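Local coordinates for protein MIX1 (Leishmania major, PDB 3HA4) that forms homodimers and acts as a membrane-anchored scaffold that mediates protein-protein interactions, probably in mitochondria, at the interface of chains A and B. Coordinates in Å, arbitrary orientation; residue numbers count along the deposited sequence, not the author numbering. Chains: chain A/B, MIX1.

The interface of chains A and B. Residues chain A 122, 124-125, 127-128; chain B 34-35, 70, 117-118.
A two-fold symmetric homodimer interface joins the two MIX1 chains; in this patch the first turns of helix 123-137 of chain A lie against the start of helix 34-45 and the 117-118 loop of chain B, and the exchanged twin repeats the contact. The indole of B:Trp34 fits between A:Asp124 and A:Ile128, one helical turn apart. Its six-membered ring presents CE3 to the A:Asp124 backbone O at 3.5 Å, while the carboxylate plane stands 55° from the ring. CG of B:Trp34 lies anti to the backbone N (chi1 -165°), a turn that swings the indole toward chain A. B:Gly118 CA sits 3.7 Å above one face of the indole, toward its rim. From A:Ile128 the extended CG1-CD1 branch brings CD1 to B:Trp34 CZ3 at 3.7 Å and tip to tip with B:Leu70 CD2 at 3.4 Å. The B:Pro35 ring crosses A:Glu127 at a slant, its CG 3.7 Å from A:Glu127 CB. The polar end is fixed by A:Asn122, whose amide works both ways: ND2 donates to the B:Gly118 carbonyl O at 2.6 Å, nearly within its own amide plane but tilted 28° from that of the acceptor carbonyl. A:Asn122 OD1 caps the start of the helix by accepting the A:Val125 backbone N at 2.8 Å, an almost straight bond in the carbonyl plane that holds the amide in position for the partner chain. B:Asn117, near the A:Asp124 carboxylate, is poorly ordered. In this part of the interface, apolar packing around B:Trp34 and the hydrogen bond from the helix-capping A:Asn122 help hold the two subunits together, supporting the dimer on which the scaffold role may depend.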
loop_
_atom_site.group_PDB
_atom_site.type_symbol
_atom_site.label_atom_id
_atom_site.label_comp_id
_atom_site.label_asym_id
_atom_site.label_seq_id
_atom_site.Cartn_x
_atom_site.Cartn_y
_atom_site.Cartn_z
ATOM N N ASN A 122 2.466 6.399 13.561
ATOM C CA ASN A 122 3.444 6.031 14.494
ATOM C C ASN A 122 4.670 6.342 13.716
ATOM O O ASN A 122 4.627 7.087 12.784
ATOM C CB ASN A 122 3.335 4.568 14.786
ATOM C CG ASN A 122 3.801 3.752 13.674
ATOM O OD1 ASN A 122 4.478 4.236 12.812
ATOM N ND2 ASN A 122 3.464 2.494 13.685
ATOM N N ASP A 124 7.196 4.326 12.410
ATOM C CA ASP A 124 7.534 3.507 11.291
ATOM C C ASP A 124 6.835 4.002 10.073
ATOM O O ASP A 124 7.348 3.932 9.009
ATOM C CB ASP A 124 7.030 2.115 11.556
ATOM C CG ASP A 124 8.007 1.284 12.260
ATOM O OD1 ASP A 124 9.155 1.254 11.849
ATOM O OD2 ASP A 124 7.616 0.651 13.223
ATOM N N VAL A 125 5.621 4.472 10.255
ATOM C CA VAL A 125 4.819 4.941 9.177
ATOM C C VAL A 125 5.392 6.213 8.660
ATOM O O VAL A 125 5.328 6.460 7.501
ATOM C CB VAL A 125 3.416 5.216 9.618
ATOM C CG1 VAL A 125 2.777 6.094 8.686
ATOM C CG2 VAL A 125 2.660 3.977 9.705
ATOM N N GLU A 127 8.363 6.905 8.517
ATOM C CA GLU A 127 9.581 6.573 7.829
ATOM C C GLU A 127 9.316 6.036 6.451
ATOM O O GLU A 127 10.014 6.332 5.552
ATOM C CB GLU A 127 10.363 5.547 8.635
ATOM C CG GLU A 127 11.262 6.111 9.711
ATOM C CD GLU A 127 11.941 5.046 10.539
ATOM O OE1 GLU A 127 12.416 4.072 9.966
ATOM O OE2 GLU A 127 12.019 5.174 11.761
ATOM N N ILE A 128 8.304 5.213 6.309
ATOM C CA ILE A 128 7.883 4.690 5.037
ATOM C C ILE A 128 7.394 5.784 4.104
ATOM O O ILE A 128 7.540 5.679 2.921
ATOM C CB ILE A 128 6.848 3.586 5.248
ATOM C CG1 ILE A 128 6.981 2.529 4.192
ATOM C CG2 ILE A 128 5.479 4.101 5.249
ATOM C CD1 ILE A 128 5.949 1.534 4.255
ATOM N N TRP B 34 11.587 -1.451 8.618
ATOM C CA TRP B 34 10.301 -1.701 8.011
ATOM C C TRP B 34 10.138 -1.165 6.609
ATOM O O TRP B 34 9.667 -1.853 5.729
ATOM C CB TRP B 34 9.226 -1.109 8.911
ATOM C CG TRP B 34 7.867 -1.574 8.614
ATOM C CD1 TRP B 34 7.449 -2.836 8.582
ATOM C CD2 TRP B 34 6.747 -0.772 8.314
ATOM N NE1 TRP B 34 6.143 -2.897 8.289
ATOM C CE2 TRP B 34 5.683 -1.628 8.108
ATOM C CE3 TRP B 34 6.542 0.595 8.184
ATOM C CZ2 TRP B 34 4.436 -1.175 7.784
ATOM C CZ3 TRP B 34 5.330 1.031 7.880
ATOM C CH2 TRP B 34 4.280 0.159 7.682
ATOM N N PRO B 35 10.540 0.085 6.410
ATOM C CA PRO B 35 10.473 0.716 5.089
ATOM C C PRO B 35 11.322 -0.045 4.076
ATOM O O PRO B 35 10.908 -0.221 2.930
ATOM C CB PRO B 35 11.066 2.104 5.337
ATOM C CG PRO B 35 10.775 2.380 6.768
ATOM C CD PRO B 35 10.870 1.054 7.470
ATOM N N LEU B 70 0.614 -4.319 6.530
ATOM C CA LEU B 70 1.048 -3.719 5.281
ATOM C C LEU B 70 1.784 -4.725 4.419
ATOM O O LEU B 70 1.462 -4.917 3.240
ATOM C CB LEU B 70 1.961 -2.526 5.554
ATOM C CG LEU B 70 2.346 -1.819 4.260
ATOM C CD1 LEU B 70 1.081 -1.302 3.590
ATOM C CD2 LEU B 70 3.338 -0.698 4.519
ATOM N N ASN B 117 5.145 -2.492 15.484
ATOM C CA ASN B 117 5.286 -2.101 14.102
ATOM C C ASN B 117 4.572 -3.133 13.284
ATOM O O ASN B 117 4.313 -4.218 13.759
ATOM C CB ASN B 117 6.749 -2.037 13.693
ATOM C CG ASN B 117 7.700 -2.458 14.801
ATOM O OD1 ASN B 117 7.326 -3.178 15.711
ATOM N ND2 ASN B 117 8.948 -2.021 14.710
ATOM N N GLY B 118 4.253 -2.787 12.053
ATOM C CA GLY B 118 4.513 -1.462 11.584
ATOM C C GLY B 118 3.330 -0.539 11.591
ATOM O O GLY B 118 3.462 0.602 11.914
#